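PDB 5A9C: polyhedrin from Antheraea mylitta cypovirus 4, which forms the crystalline matrix of the polyhedra, the viral occlusion bodies that probably shield embedded virus particles outside the insect host. Local coordinates for residues Met38-Tyr51 with Glu73-Asn87. Numbering follows the deposited sequence.
Residues 74, 75, 76 of segment 73-87 come from a tag, linker or insertion.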
loop_
_atom_site.group_PDB
_atom_site.type_symbol
_atom_site.label_atom_id
_atom_site.label_comp_id
_atom_site.label_asym_id
_atom_site.label_seq_id
_atom_site.Cartn_x
_atom_site.Cartn_y
_atom_site.Cartn_z
ATOM N N MET A 38 6.017 -14.897 -7.367
ATOM C CA MET A 38 6.046 -14.410 -8.737
ATOM C C MET A 38 6.971 -13.204 -8.783
ATOM O O MET A 38 7.310 -12.633 -7.745
ATOM C CB MET A 38 4.640 -14.030 -9.210
ATOM C CG MET A 38 3.742 -15.223 -9.507
ATOM S SD MET A 38 2.013 -14.753 -9.714
ATOM C CE MET A 38 1.601 -14.317 -8.027
ATOM N N ARG A 39 7.398 -12.821 -9.979
ATOM C CA ARG A 39 8.310 -11.697 -10.101
ATOM C C ARG A 39 7.979 -10.854 -11.314
ATOM O O ARG A 39 8.005 -11.335 -12.449
ATOM C CB ARG A 39 9.760 -12.180 -10.169
ATOM C CG ARG A 39 10.783 -11.071 -9.965
ATOM C CD ARG A 39 12.164 -11.651 -9.736
ATOM N NE ARG A 39 13.119 -10.641 -9.295
ATOM C CZ ARG A 39 14.311 -10.923 -8.780
ATOM N NH1 ARG A 39 14.689 -12.188 -8.635
ATOM N NH2 ARG A 39 15.122 -9.946 -8.402
ATOM N N VAL A 40 7.658 -9.591 -11.065
ATOM C CA VAL A 40 7.385 -8.648 -12.137
ATOM C C VAL A 40 8.379 -7.508 -12.037
ATOM O O VAL A 40 8.598 -6.957 -10.957
ATOM C CB VAL A 40 5.949 -8.099 -12.059
ATOM C CG1 VAL A 40 5.752 -6.974 -13.067
ATOM C CG2 VAL A 40 4.950 -9.211 -12.313
ATOM N N VAL A 41 9.001 -7.173 -13.160
ATOM C CA VAL A 41 9.966 -6.091 -13.183
ATOM C C VAL A 41 9.631 -5.093 -14.277
ATOM O O VAL A 41 9.362 -5.471 -15.420
ATOM C CB VAL A 41 11.397 -6.610 -13.397
ATOM C CG1 VAL A 41 12.394 -5.461 -13.302
ATOM C CG2 VAL A 41 11.726 -7.701 -12.378
ATOM N N VAL A 42 9.642 -3.816 -13.914
ATOM C CA VAL A 42 9.459 -2.742 -14.874
ATOM C C VAL A 42 10.806 -2.061 -15.096
ATOM O O VAL A 42 11.337 -1.408 -14.196
ATOM C CB VAL A 42 8.431 -1.709 -14.376
ATOM C CG1 VAL A 42 8.230 -0.611 -15.417
ATOM C CG2 VAL A 42 7.108 -2.391 -14.048
ATOM N N PHE A 43 11.365 -2.236 -16.289
ATOM C CA PHE A 43 12.654 -1.644 -16.632
ATOM C C PHE A 43 12.432 -0.341 -17.380
ATOM O O PHE A 43 11.927 -0.356 -18.499
ATOM C CB PHE A 43 13.451 -2.576 -17.550
ATOM C CG PHE A 43 13.871 -3.867 -16.913
ATOM C CD1 PHE A 43 15.010 -3.928 -16.128
ATOM C CD2 PHE A 43 13.152 -5.032 -17.136
ATOM C CE1 PHE A 43 15.412 -5.120 -15.559
ATOM C CE2 PHE A 43 13.548 -6.226 -16.570
ATOM C CZ PHE A 43 14.684 -6.272 -15.783
ATOM N N ALA A 44 12.816 0.779 -16.776
ATOM C CA ALA A 44 12.701 2.077 -17.438
ATOM C C ALA A 44 13.980 2.411 -18.202
ATOM O O ALA A 44 15.076 2.336 -17.648
ATOM C CB ALA A 44 12.384 3.171 -16.423
ATOM N N GLN A 45 13.833 2.773 -19.473
ATOM C CA GLN A 45 14.971 3.129 -20.317
ATOM C C GLN A 45 15.050 4.638 -20.529
ATOM O O GLN A 45 14.068 5.268 -20.917
ATOM C CB GLN A 45 14.868 2.435 -21.677
ATOM C CG GLN A 45 15.904 2.904 -22.685
ATOM C CD GLN A 45 15.575 2.494 -24.106
ATOM O OE1 GLN A 45 14.420 2.227 -24.436
ATOM N NE2 GLN A 45 16.593 2.439 -24.956
ATOM N N TYR A 46 16.225 5.210 -20.289
ATOM C CA TYR A 46 16.418 6.649 -20.440
ATOM C C TYR A 46 17.351 6.959 -21.602
ATOM O O TYR A 46 18.186 6.132 -21.969
ATOM C CB TYR A 46 16.952 7.258 -19.139
ATOM C CG TYR A 46 16.060 6.987 -17.951
ATOM C CD1 TYR A 46 14.970 7.801 -17.676
ATOM C CD2 TYR A 46 16.298 5.907 -17.114
ATOM C CE1 TYR A 46 14.148 7.552 -16.599
ATOM C CE2 TYR A 46 15.481 5.650 -16.034
ATOM C CZ TYR A 46 14.406 6.474 -15.781
ATOM O OH TYR A 46 13.588 6.220 -14.704
ATOM N N PRO A 47 17.201 8.155 -22.191
ATOM C CA PRO A 47 18.028 8.618 -23.313
ATOM C C PRO A 47 19.517 8.547 -22.988
ATOM O O PRO A 47 20.340 8.378 -23.886
ATOM C CB PRO A 47 17.598 10.078 -23.477
ATOM C CG PRO A 47 16.202 10.116 -22.960
ATOM C CD PRO A 47 16.166 9.137 -21.823
ATOM N N SER A 48 19.847 8.681 -21.709
ATOM C CA SER A 48 21.232 8.639 -21.256
ATOM C C SER A 48 21.871 7.278 -21.518
ATOM O O SER A 48 23.094 7.152 -21.547
ATOM C CB SER A 48 21.302 8.953 -19.763
ATOM O OG SER A 48 20.541 8.013 -19.019
ATOM N N GLY A 49 21.037 6.262 -21.705
ATOM C CA GLY A 49 21.517 4.900 -21.845
ATOM C C GLY A 49 21.397 4.153 -20.530
ATOM O O GLY A 49 21.580 2.935 -20.471
ATOM N N ARG A 50 21.087 4.893 -19.471
ATOM C CA ARG A 50 20.881 4.308 -18.152
ATOM C C ARG A 50 19.483 3.711 -18.053
ATOM O O ARG A 50 18.596 4.053 -18.833
ATOM C CB ARG A 50 21.064 5.367 -17.063
ATOM C CG ARG A 50 22.395 6.094 -17.123
ATOM C CD ARG A 50 22.556 7.041 -15.945
ATOM N NE ARG A 50 23.843 6.849 -15.287
ATOM C CZ ARG A 50 24.033 6.061 -14.234
ATOM N NH1 ARG A 50 23.014 5.393 -13.708
ATOM N NH2 ARG A 50 25.243 5.943 -13.704
ATOM N N TYR A 51 19.302 2.813 -17.090
ATOM C CA TYR A 51 18.012 2.185 -16.828
ATOM C C TYR A 51 17.695 2.255 -15.342
ATOM O O TYR A 51 18.597 2.331 -14.507
ATOM C CB TYR A 51 18.028 0.711 -17.244
ATOM C CG TYR A 51 17.937 0.447 -18.733
ATOM C CD1 TYR A 51 19.022 0.684 -19.570
ATOM C CD2 TYR A 51 16.772 -0.062 -19.297
ATOM C CE1 TYR A 51 18.944 0.433 -20.930
ATOM C CE2 TYR A 51 16.686 -0.320 -20.658
ATOM C CZ TYR A 51 17.773 -0.068 -21.468
ATOM O OH TYR A 51 17.690 -0.319 -22.820
ATOM N N GLU A 73 14.516 9.963 -14.075
ATOM C CA GLU A 73 15.911 9.625 -13.824
ATOM C C GLU A 73 16.497 10.623 -12.825
ATOM O O GLU A 73 15.939 11.699 -12.616
ATOM C CB GLU A 73 16.694 9.670 -15.138
ATOM C CG GLU A 73 18.171 9.354 -15.017
ATOM C CD GLU A 73 18.869 9.325 -16.362
ATOM O OE1 GLU A 73 18.744 10.311 -17.121
ATOM O OE2 GLU A 73 19.540 8.319 -16.663
ATOM N N GLY A 74 17.617 10.264 -12.206
ATOM C CA GLY A 74 18.277 11.152 -11.266
ATOM C C GLY A 74 18.509 12.533 -11.850
ATOM O O GLY A 74 18.332 13.545 -11.169
ATOM N N SER A 75 18.904 12.575 -13.118
ATOM C CA SER A 75 19.138 13.838 -13.808
ATOM C C SER A 75 17.844 14.632 -13.924
ATOM O O SER A 75 17.862 15.856 -14.045
ATOM C CB SER A 75 19.716 13.589 -15.202
ATOM O OG SER A 75 18.733 13.056 -16.073
ATOM N N GLY A 76 16.719 13.924 -13.887
ATOM C CA GLY A 76 15.418 14.551 -14.002
ATOM C C GLY A 76 14.764 14.271 -15.340
ATOM O O GLY A 76 13.742 14.864 -15.681
ATOM N N ARG A 77 15.359 13.364 -16.109
ATOM C CA ARG A 77 14.822 13.020 -17.421
ATOM C C ARG A 77 13.737 11.955 -17.329
ATOM O O ARG A 77 13.777 11.080 -16.464
ATOM C CB ARG A 77 15.931 12.537 -18.359
ATOM C CG ARG A 77 16.841 13.632 -18.883
ATOM C CD ARG A 77 17.572 13.154 -20.125
ATOM N NE ARG A 77 18.649 14.056 -20.519
ATOM C CZ ARG A 77 19.768 13.655 -21.114
ATOM N NH1 ARG A 77 19.954 12.369 -21.374
ATOM N NH2 ARG A 77 20.702 14.538 -21.442
ATOM N N TYR A 78 12.775 12.037 -18.241
ATOM C CA TYR A 78 11.710 11.051 -18.332
ATOM C C TYR A 78 12.135 9.902 -19.247
ATOM O O TYR A 78 12.880 10.109 -20.203
ATOM C CB TYR A 78 10.423 11.704 -18.848
ATOM C CG TYR A 78 9.208 10.815 -18.732
ATOM C CD1 TYR A 78 8.450 10.788 -17.567
ATOM C CD2 TYR A 78 8.825 9.992 -19.782
ATOM C CE1 TYR A 78 7.341 9.968 -17.455
ATOM C CE2 TYR A 78 7.723 9.168 -19.678
ATOM C CZ TYR A 78 6.983 9.162 -18.514
ATOM O OH TYR A 78 5.883 8.344 -18.413
ATOM N N PRO A 79 11.666 8.679 -18.952
ATOM C CA PRO A 79 12.030 7.491 -19.737
ATOM C C PRO A 79 11.433 7.456 -21.147
ATOM O O PRO A 79 10.337 7.966 -21.382
ATOM C CB PRO A 79 11.469 6.334 -18.900
ATOM C CG PRO A 79 10.373 6.945 -18.095
ATOM C CD PRO A 79 10.838 8.335 -17.784
ATOM N N MET A 80 12.170 6.855 -22.076
ATOM C CA MET A 80 11.699 6.639 -23.442
ATOM C C MET A 80 10.594 5.591 -23.472
ATOM O O MET A 80 9.743 5.584 -24.363
ATOM C CB MET A 80 12.854 6.156 -24.322
ATOM C CG MET A 80 14.011 7.134 -24.437
ATOM S SD MET A 80 15.552 6.310 -24.882
ATOM C CE MET A 80 15.047 5.395 -26.336
ATOM N N GLY A 81 10.621 4.695 -22.494
ATOM C CA GLY A 81 9.698 3.582 -22.464
ATOM C C GLY A 81 10.076 2.621 -21.361
ATOM O O GLY A 81 11.058 2.844 -20.650
ATOM N N VAL A 82 9.294 1.557 -21.216
ATOM C CA VAL A 82 9.579 0.525 -20.227
ATOM C C VAL A 82 9.501 -0.868 -20.826
ATOM O O VAL A 82 8.739 -1.118 -21.759
ATOM C CB VAL A 82 8.612 0.587 -19.017
ATOM C CG1 VAL A 82 8.866 1.840 -18.190
ATOM C CG2 VAL A 82 7.156 0.518 -19.478
ATOM N N ILE A 83 10.308 -1.773 -20.288
ATOM C CA ILE A 83 10.156 -3.187 -20.570
ATOM C C ILE A 83 9.514 -3.790 -19.337
ATOM O O ILE A 83 10.077 -3.719 -18.242
ATOM C CB ILE A 83 11.507 -3.885 -20.835
ATOM C CG1 ILE A 83 12.194 -3.301 -22.074
ATOM C CG2 ILE A 83 11.308 -5.388 -21.000
ATOM C CD1 ILE A 83 12.875 -1.968 -21.837
ATOM N N VAL A 84 8.321 -4.346 -19.499
ATOM C CA VAL A 84 7.634 -4.970 -18.381
ATOM C C VAL A 84 7.818 -6.479 -18.462
ATOM O O VAL A 84 7.406 -7.115 -19.434
ATOM C CB VAL A 84 6.135 -4.608 -18.342
ATOM C CG1 VAL A 84 5.482 -5.213 -17.106
ATOM C CG2 VAL A 84 5.955 -3.100 -18.339
ATOM N N SER A 85 8.459 -7.036 -17.442
ATOM C CA SER A 85 8.794 -8.452 -17.404
ATOM C C SER A 85 7.892 -9.191 -16.421
ATOM O O SER A 85 7.897 -8.894 -15.229
ATOM C CB SER A 85 10.260 -8.622 -17.001
ATOM O OG SER A 85 10.612 -9.990 -16.876
ATOM N N PHE A 86 7.115 -10.148 -16.928
ATOM C CA PHE A 86 6.210 -10.949 -16.101
ATOM C C PHE A 86 6.792 -12.345 -15.904
ATOM O O PHE A 86 7.105 -13.027 -16.877
ATOM C CB PHE A 86 4.848 -11.105 -16.789
ATOM C CG PHE A 86 4.058 -9.831 -16.912
ATOM C CD1 PHE A 86 4.237 -8.988 -17.997
ATOM C CD2 PHE A 86 3.097 -9.504 -15.967
ATOM C CE1 PHE A 86 3.494 -7.823 -18.121
ATOM C CE2 PHE A 86 2.348 -8.345 -16.084
ATOM C CZ PHE A 86 2.546 -7.502 -17.165
ATOM N N ASN A 87 6.920 -12.789 -14.657
ATOM C CA ASN A 87 7.514 -14.099 -14.404
ATOM C C ASN A 87 6.818 -14.886 -13.297
ATOM O O ASN A 87 6.525 -14.350 -12.226
ATOM C CB ASN A 87 9.009 -13.961 -14.091
ATOM C CG ASN A 87 9.740 -13.089 -15.100
ATOM O OD1 ASN A 87 10.306 -13.583 -16.076
ATOM N ND2 ASN A 87 9.722 -11.784 -14.870
#
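Strands 38-45 and 81-87 pair antiparallel as inner neighbours of the main sheet, their axes at 160°, with Val41-Ser85 and Phe43-Ile83 as hydrogen-bonded pairs. Val41 N donates to Ser85 O, and Ser85 N returns a bond to Val41 O. At one end, Asn87 ND2 reaches Arg39 O (3.0 Å), coming from above the carbonyl plane. The same amide nitrogen donates to Ser85 OG (2.8 Å), which also bonds to Ala198 O. Both ND2 partners lie near the amide plane. Asn87 OD1 bonds to Ser133 OG and Ala198 N; with Arg39 O at ND2, the backbone N-H of Ala198 fixes the flip of the amide. Arg39 extends away to a salt bridge with Asp55.

On the face of Val40, Val42, Val82, Val84 and Phe86, Val42 CG1 meets Val82 CG1 at 3.8 Å, and Val40 CG2 lies beside Phe86 CD2. On the face of Val41, Phe43 and Ile83, the edge of the Phe43 ring meets Ser85 CB, and Val41 CG1 sits over one ring face, toward its rim.

Beyond the strands, Glu73 CB sits over the face of Tyr46, 3.7 Å from the ring centroid. With CG anti to the backbone N (chi1 179°), the extended Glu73 chain passes along the ring to Ser48. Ser48 OG donates to the syn lone pair of Glu73 OE2 (2.6 Å) and accepts from Arg50 N in an ST turn. Ser75 OG, from an insertion, donates to Glu73 OE1. In this construct both carboxylate oxygens thus accept hydroxyl bonds, which probably favours the ionised form. The Ser48 bond and the Tyr46 packing join the 46-49 turn to the 73-76 turn.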